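Local coordinates for sugar ABC transporter substrate-binding protein (Treponema pallidum subsp. pallidum, PDB 5U2P) that probably serves as the periplasmic ligand-binding component of an ABC transporter, capturing a small solute, perhaps a sugar, for import, at residues K53-L56 / I60-T63; H256-D261 / D274-E279; G268-A273 / A357-L362. All blocks are in the same frame, centred on the assembly; numbering follows the deposited sequence.

Contact 1 of 3, residues K53-L56 / I60-T63; sequences KLEL and IAVT
Segments 53-56 and 60-63 approach most closely at E55 and I60, the residue just before strand 61-67, their CA atoms 4.5 Å apart, and the CA of E55 sits 3.1 Å from the carbonyl O of I60 in a CA-H...O contact bent to 127° at the hydrogen. That oxygen also lies against the start of the glutamate side chain, with CB of E55 3.3 Å from it. CG of E55 is anti to the backbone N (chi1 -179°) and the chain runs on extended, which lays the carboxylate alongside the strand: its CD is 3.9 Å from CA of A61. This is van der Waals contact on the outer side. On the inner side L54 points at the strand and does the apolar work. Its CD2 meets CG2 of V62 at 3.9 Å, while its CG stands 4.4 Å from CB of I60, a looser touch. A324, V327 and Y333 of the two helices 318-329 and 331-337 pack on L54 as well, and I60 and V62 rest on L34 and V36 of the neighbouring strand. The arrangement is the helix-to-strand return of a beta-alpha-beta unit, strand 33-39, helix 45-58, strand 61-67, which ends in a parallel edge strand of the five-stranded sheet.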
loop_
_atom_site.group_PDB
_atom_site.type_symbol
_atom_site.label_atom_id
_atom_site.label_comp_id
_atom_site.label_asym_id
_atom_site.label_seq_id
_atom_site.Cartn_x
_atom_site.Cartn_y
_atom_site.Cartn_z
ATOM N N LYS A 53 -21.914 -2.220 20.273
ATOM C CA LYS A 53 -22.673 -0.985 20.067
ATOM C C LYS A 53 -23.815 -1.197 19.105
ATOM O O LYS A 53 -24.898 -0.640 19.264
ATOM C CB LYS A 53 -21.780 0.129 19.518
ATOM C CG LYS A 53 -20.966 0.876 20.550
ATOM C CD LYS A 53 -20.133 1.978 19.902
ATOM C CE LYS A 53 -21.000 3.109 19.367
ATOM N NZ LYS A 53 -20.182 4.207 18.783
ATOM N N LEU A 54 -23.560 -1.965 18.061
ATOM C CA LEU A 54 -24.572 -2.201 17.079
ATOM C C LEU A 54 -25.786 -2.878 17.697
ATOM O O LEU A 54 -26.928 -2.520 17.402
ATOM C CB LEU A 54 -23.989 -3.061 15.948
ATOM C CG LEU A 54 -24.539 -2.923 14.547
ATOM C CD1 LEU A 54 -24.417 -1.494 14.034
ATOM C CD2 LEU A 54 -23.776 -3.900 13.668
ATOM N N GLU A 55 -25.539 -3.870 18.542
ATOM C CA GLU A 55 -26.623 -4.607 19.178
ATOM C C GLU A 55 -27.337 -3.729 20.188
ATOM O O GLU A 55 -28.556 -3.759 20.291
ATOM C CB GLU A 55 -26.102 -5.869 19.861
ATOM C CG GLU A 55 -27.207 -6.681 20.523
ATOM C CD GLU A 55 -26.755 -8.060 20.955
ATOM O OE1 GLU A 55 -25.643 -8.474 20.569
ATOM O OE2 GLU A 55 -27.517 -8.735 21.680
ATOM N N LEU A 56 -26.565 -2.922 20.902
ATOM C CA LEU A 56 -27.102 -2.105 21.976
ATOM C C LEU A 56 -27.936 -0.948 21.427
ATOM O O LEU A 56 -29.021 -0.672 21.931
ATOM C CB LEU A 56 -25.960 -1.580 22.846
ATOM C CG LEU A 56 -26.319 -0.980 24.205
ATOM C CD1 LEU A 56 -27.014 -2.004 25.088
ATOM C CD2 LEU A 56 -25.069 -0.441 24.892
ATOM N N ILE A 60 -29.467 -4.819 16.434
ATOM C CA ILE A 60 -29.000 -5.873 15.530
ATOM C C ILE A 60 -28.143 -6.833 16.354
ATOM O O ILE A 60 -27.021 -6.506 16.734
ATOM C CB ILE A 60 -28.212 -5.329 14.333
ATOM C CG1 ILE A 60 -29.082 -4.349 13.526
ATOM C CG2 ILE A 60 -27.771 -6.483 13.447
ATOM C CD1 ILE A 60 -28.378 -3.678 12.375
ATOM N N ALA A 61 -28.703 -7.998 16.661
ATOM C CA ALA A 61 -27.957 -9.039 17.359
ATOM C C ALA A 61 -26.933 -9.670 16.414
ATOM O O ALA A 61 -27.300 -10.401 15.497
ATOM C CB ALA A 61 -28.898 -10.090 17.899
ATOM N N VAL A 62 -25.657 -9.370 16.635
ATOM C CA VAL A 62 -24.582 -9.914 15.819
ATOM C C VAL A 62 -24.002 -11.174 16.450
ATOM O O VAL A 62 -23.657 -11.177 17.629
ATOM C CB VAL A 62 -23.444 -8.892 15.631
ATOM C CG1 VAL A 62 -22.373 -9.455 14.728
ATOM C CG2 VAL A 62 -23.987 -7.574 15.074
ATOM N N THR A 63 -23.902 -12.236 15.656
ATOM C CA THR A 63 -23.182 -13.438 16.054
ATOM C C THR A 63 -21.930 -13.573 15.194
ATOM O O THR A 63 -22.006 -13.562 13.964
ATOM C CB THR A 63 -24.059 -14.694 15.933
ATOM O OG1 THR A 63 -24.547 -14.819 14.596
ATOM C CG2 THR A 63 -25.242 -14.590 16.877
#

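Contact 2 of 3, residues H256-D261 / D274-E279; sequences HDFTRD and DAIIKE
F258 and T259 face helix 270-279 from the end of helix 251-258, and I276 is the residue that meets both. Before them, NH1 of R260 donates to the carbonyl O of H256 at 3.0 Å, and the imidazole and guanidinium lie over one another. At F258, CG of the ring is anti to the backbone N (chi1 -156°), and the ring takes the tip of I276 on one face: CD1 of I276 is 4.1 Å from the ring centroid and 26° off the normal, a CH-pi contact. I263, Y266, I283 and L285 also pack on this phenylalanine. T259 splits its two branches. Its CG2 reaches the second helix, 3.7 Å from the carbonyl O of I276 and as close to CG of E279, whereas OG1 is hydrogen-bonded to the carbonyl O of I255. A water bridges the polar rim, donating to OG1 of T259 and to OE2 of E279, each at 2.7 Å, and accepting a weak bond from NH1 of R260. The arginine and glutamate, their charged atoms apart, are linked only loosely through this water. D261, with positive phi, is the C-prime residue of a Schellman motif, and its carboxylate forms a salt bridge with R280. The contact is therefore a Schellman-terminated helix end packed against the helix that follows the intervening strand 263-267.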
loop_
_atom_site.group_PDB
_atom_site.type_symbol
_atom_site.label_atom_id
_atom_site.label_comp_id
_atom_site.label_asym_id
_atom_site.label_seq_id
_atom_site.Cartn_x
_atom_site.Cartn_y
_atom_site.Cartn_z
ATOM N N HIS A 256 18.520 2.559 12.625
ATOM C CA HIS A 256 19.721 2.804 13.403
ATOM C C HIS A 256 20.527 3.945 12.813
ATOM O O HIS A 256 20.917 4.881 13.530
ATOM C CB HIS A 256 20.573 1.549 13.468
ATOM C CG HIS A 256 21.786 1.691 14.313
ATOM N ND1 HIS A 256 22.950 2.258 13.851
ATOM C CD2 HIS A 256 22.025 1.320 15.592
ATOM C CE1 HIS A 256 23.847 2.248 14.821
ATOM N NE2 HIS A 256 23.320 1.656 15.874
ATOM N N ASP A 257 20.745 3.896 11.498
ATOM C CA ASP A 257 21.548 4.916 10.842
ATOM C C ASP A 257 20.802 6.252 10.685
ATOM O O ASP A 257 21.409 7.324 10.823
ATOM C CB ASP A 257 22.033 4.411 9.475
ATOM C CG ASP A 257 23.033 3.262 9.582
ATOM O OD1 ASP A 257 23.652 3.096 10.654
ATOM O OD2 ASP A 257 23.203 2.525 8.577
ATOM N N PHE A 258 19.504 6.208 10.402
ATOM C CA PHE A 258 18.753 7.438 10.181
ATOM C C PHE A 258 18.701 8.258 11.451
ATOM O O PHE A 258 18.835 9.485 11.400
ATOM C CB PHE A 258 17.333 7.133 9.675
ATOM C CG PHE A 258 16.718 8.258 8.895
ATOM C CD1 PHE A 258 16.299 9.425 9.535
ATOM C CD2 PHE A 258 16.572 8.160 7.522
ATOM C CE1 PHE A 258 15.728 10.456 8.804
ATOM C CE2 PHE A 258 16.015 9.177 6.791
ATOM C CZ PHE A 258 15.583 10.327 7.422
ATOM N N THR A 259 18.521 7.592 12.593
ATOM C CA THR A 259 18.394 8.307 13.858
ATOM C C THR A 259 19.739 8.816 14.343
ATOM O O THR A 259 19.788 9.571 15.317
ATOM C CB THR A 259 17.737 7.446 14.974
ATOM O OG1 THR A 259 18.481 6.242 15.215
ATOM C CG2 THR A 259 16.321 7.083 14.604
ATOM N N ARG A 260 20.828 8.389 13.686
ATOM C CA ARG A 260 22.178 8.903 13.973
ATOM C C ARG A 260 22.691 9.879 12.901
ATOM O O ARG A 260 23.893 10.139 12.789
ATOM C CB ARG A 260 23.149 7.737 14.147
ATOM C CG ARG A 260 22.911 6.963 15.430
ATOM C CD ARG A 260 23.609 5.632 15.463
ATOM N NE ARG A 260 23.462 4.989 16.758
ATOM C CZ ARG A 260 22.334 4.456 17.222
ATOM N NH1 ARG A 260 21.224 4.473 16.500
ATOM N NH2 ARG A 260 22.317 3.910 18.435
ATOM N N ASP A 261 21.764 10.441 12.141
ATOM C CA ASP A 261 22.063 11.457 11.130
ATOM C C ASP A 261 23.044 10.938 10.072
ATOM O O ASP A 261 23.856 11.699 9.536
ATOM C CB ASP A 261 22.635 12.745 11.776
ATOM C CG ASP A 261 21.626 13.502 12.636
ATOM O OD1 ASP A 261 20.430 13.156 12.688
ATOM O OD2 ASP A 261 22.046 14.494 13.258
ATOM N N ASP A 274 7.575 5.897 10.535
ATOM C CA ASP A 274 6.961 5.809 11.873
ATOM C C ASP A 274 7.921 5.200 12.906
ATOM O O ASP A 274 8.027 5.669 14.065
ATOM C CB ASP A 274 5.681 4.971 11.825
ATOM C CG ASP A 274 4.470 5.745 11.315
ATOM O OD1 ASP A 274 4.544 6.982 11.176
ATOM O OD2 ASP A 274 3.425 5.099 11.073
ATOM N N ALA A 275 8.626 4.162 12.481
ATOM C CA ALA A 275 9.566 3.440 13.320
ATOM C C ALA A 275 10.757 4.313 13.661
ATOM O O ALA A 275 11.308 4.238 14.773
ATOM C CB ALA A 275 10.016 2.182 12.645
ATOM N N ILE A 276 11.163 5.146 12.706
ATOM C CA ILE A 276 12.270 6.079 12.947
ATOM C C ILE A 276 11.885 7.071 14.041
ATOM O O ILE A 276 12.656 7.345 14.968
ATOM C CB ILE A 276 12.650 6.812 11.651
ATOM C CG1 ILE A 276 13.373 5.827 10.735
ATOM C CG2 ILE A 276 13.526 8.032 11.906
ATOM C CD1 ILE A 276 13.581 6.309 9.338
ATOM N N ILE A 277 10.690 7.619 13.917
ATOM C CA ILE A 277 10.199 8.572 14.901
ATOM C C ILE A 277 10.018 7.929 16.254
ATOM O O ILE A 277 10.275 8.569 17.277
ATOM C CB ILE A 277 8.877 9.207 14.428
ATOM C CG1 ILE A 277 9.131 10.005 13.146
ATOM C CG2 ILE A 277 8.314 10.121 15.510
ATOM C CD1 ILE A 277 7.869 10.424 12.411
ATOM N N LYS A 278 9.540 6.692 16.290
ATOM C CA LYS A 278 9.357 5.989 17.561
ATOM C C LYS A 278 10.704 5.873 18.272
ATOM O O LYS A 278 10.814 6.078 19.484
ATOM C CB LYS A 278 8.754 4.607 17.335
ATOM C CG LYS A 278 8.470 3.842 18.617
ATOM C CD LYS A 278 7.852 2.480 18.338
ATOM C CE LYS A 278 7.223 1.883 19.586
ATOM N NZ LYS A 278 6.752 0.493 19.348
ATOM N N GLU A 279 11.741 5.593 17.497
ATOM C CA GLU A 279 13.093 5.395 18.039
ATOM C C GLU A 279 13.736 6.709 18.481
ATOM O O GLU A 279 14.504 6.734 19.458
ATOM C CB GLU A 279 13.972 4.706 17.003
ATOM C CG GLU A 279 15.474 4.669 17.324
ATOM C CD GLU A 279 15.834 3.723 18.455
ATOM O OE1 GLU A 279 14.939 2.970 18.922
ATOM O OE2 GLU A 279 17.020 3.744 18.868
HETATM O O HOH W 1 18.771 5.374 17.717
#

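Contact 3 of 3, residues G268-A273 / A357-L362; sequences GSHLVA and ACLSAL
The capped N-terminal turn of helix 270-279 is one half of this buried contact; the other is segment 357-362, which runs into helix 360-367. S269 occupies the N-cap position, its OG accepting from N of L271 at 3.0 Å with an N-H...O angle of 156°. The same hydroxyl is hydrogen-bonded to OG of S138. Between the two segments the main meeting is that of H270 and L359, whose side chains cross at about a right angle. A single methyl does the touching: CD1 of L359 lies 3.7 Å from CD2 of H270 and 3.9 Å from its CB, approaching the imidazole obliquely. CG of L271 lies over one face of the ring, toward its rim. ND1 is hydrogen-bonded to the backbone N of I139, so the ring is tied to strand 138-145 while CG, CD2 and CB meet the leucine methyl. One turn further along the helix, CB of A273 faces SG of C358 at 4.5 Å, a loose apolar approach. F143, from the same strand as I139, packs against H270, A273 and C358 alike, and L285 of strand 285-288 adds to the surround of A273. Chemically the interface is apolar and rests on van der Waals contact, while N of L271 is satisfied by the serine cap and ND1 of H270 by N of I139. As ND1 accepts from a backbone N-H, any proton on a neutral H270 would probably sit on NE2.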
loop_
_atom_site.group_PDB
_atom_site.type_symbol
_atom_site.label_atom_id
_atom_site.label_comp_id
_atom_site.label_asym_id
_atom_site.label_seq_id
_atom_site.Cartn_x
_atom_site.Cartn_y
_atom_site.Cartn_z
ATOM N N GLY A 268 10.686 4.706 0.879
ATOM C CA GLY A 268 10.011 3.490 1.239
ATOM C C GLY A 268 8.740 3.726 2.006
ATOM O O GLY A 268 8.118 4.794 1.932
ATOM N N SER A 269 8.360 2.699 2.753
ATOM C CA SER A 269 7.105 2.675 3.476
ATOM C C SER A 269 7.046 3.679 4.613
ATOM O O SER A 269 8.002 3.800 5.383
ATOM C CB SER A 269 6.868 1.291 4.056
ATOM O OG SER A 269 5.717 1.318 4.862
ATOM N N HIS A 270 5.903 4.346 4.770
ATOM C CA HIS A 270 5.731 5.253 5.913
ATOM C C HIS A 270 5.826 4.500 7.253
ATOM O O HIS A 270 6.023 5.129 8.301
ATOM C CB HIS A 270 4.390 6.000 5.803
ATOM C CG HIS A 270 3.238 5.259 6.401
ATOM N ND1 HIS A 270 2.548 4.266 5.723
ATOM C CD2 HIS A 270 2.665 5.339 7.627
ATOM C CE1 HIS A 270 1.597 3.785 6.504
ATOM N NE2 HIS A 270 1.644 4.422 7.668
ATOM N N LEU A 271 5.673 3.174 7.236
ATOM C CA LEU A 271 5.812 2.381 8.456
ATOM C C LEU A 271 7.252 2.431 8.974
ATOM O O LEU A 271 7.490 2.353 10.188
ATOM C CB LEU A 271 5.385 0.930 8.238
ATOM C CG LEU A 271 3.898 0.752 7.849
ATOM C CD1 LEU A 271 3.602 -0.699 7.478
ATOM C CD2 LEU A 271 2.959 1.258 8.942
ATOM N N VAL A 272 8.202 2.557 8.054
ATOM C CA VAL A 272 9.601 2.711 8.421
ATOM C C VAL A 272 9.819 4.093 9.038
ATOM O O VAL A 272 10.478 4.223 10.074
ATOM C CB VAL A 272 10.524 2.492 7.214
ATOM C CG1 VAL A 272 11.971 2.758 7.562
ATOM C CG2 VAL A 272 10.345 1.081 6.672
ATOM N N ALA A 273 9.237 5.129 8.431
ATOM C CA ALA A 273 9.330 6.487 8.960
ATOM C C ALA A 273 8.714 6.558 10.355
ATOM O O ALA A 273 9.268 7.188 11.280
ATOM C CB ALA A 273 8.639 7.483 8.029
ATOM N N ALA A 357 2.960 13.363 11.808
ATOM C CA ALA A 357 3.161 14.755 11.381
ATOM C C ALA A 357 3.891 14.847 10.042
ATOM O O ALA A 357 3.630 15.739 9.219
ATOM C CB ALA A 357 3.939 15.522 12.434
ATOM N N CYS A 358 4.820 13.928 9.836
ATOM C CA CYS A 358 5.612 13.929 8.610
ATOM C C CYS A 358 4.716 13.619 7.414
ATOM O O CYS A 358 4.946 14.125 6.317
ATOM C CB CYS A 358 6.761 12.916 8.688
ATOM S SG CYS A 358 6.254 11.196 8.868
ATOM N N LEU A 359 3.695 12.792 7.637
ATOM C CA LEU A 359 2.732 12.461 6.580
ATOM C C LEU A 359 1.641 13.513 6.450
ATOM O O LEU A 359 0.747 13.368 5.628
ATOM C CB LEU A 359 2.073 11.103 6.843
ATOM C CG LEU A 359 2.614 9.840 6.168
ATOM C CD1 LEU A 359 1.629 8.708 6.385
ATOM C CD2 LEU A 359 2.869 10.038 4.692
ATOM N N SER A 360 1.712 14.564 7.261
ATOM C CA SER A 360 0.651 15.556 7.319
ATOM C C SER A 360 0.401 16.220 5.971
ATOM O O SER A 360 -0.737 16.326 5.529
ATOM C CB SER A 360 0.985 16.618 8.365
ATOM O OG SER A 360 -0.023 17.610 8.398
ATOM N N ALA A 361 1.463 16.651 5.306
ATOM C CA ALA A 361 1.318 17.348 4.031
ATOM C C ALA A 361 0.764 16.415 2.956
ATOM O O ALA A 361 -0.156 16.776 2.218
ATOM C CB ALA A 361 2.653 17.927 3.593
ATOM N N LEU A 362 1.323 15.209 2.884
ATOM C CA LEU A 362 0.911 14.227 1.886
ATOM C C LEU A 362 -0.484 13.704 2.193
ATOM O O LEU A 362 -1.225 13.302 1.294
ATOM C CB LEU A 362 1.911 13.068 1.823
ATOM C CG LEU A 362 3.235 13.344 1.083
ATOM C CD1 LEU A 362 4.183 12.136 1.170
ATOM C CD2 LEU A 362 3.013 13.753 -0.372
#

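Overall arrangement
From the N terminus, contact 1 comes first and closes the short connection from the end of helix 45-58 into the edge strand 61-67 of the five-stranded sheet, three residues separating its segments. It stands apart, its centre about 43 Å from that of contact 2 and 36 Å from that of contact 3. Contact 2 closes the excursion through strand 263-267 and back into helix 270-279. Contact 3 opens inside that loop, at the start of the same helix, and closes far later at 357-362, so the two cross along the chain. They also touch, CD1 of I277 lying 4.0 Å from SG of C358. Helix 270-279 thereby links helix 251-258 to segment 357-362, beside the six-stranded sheet.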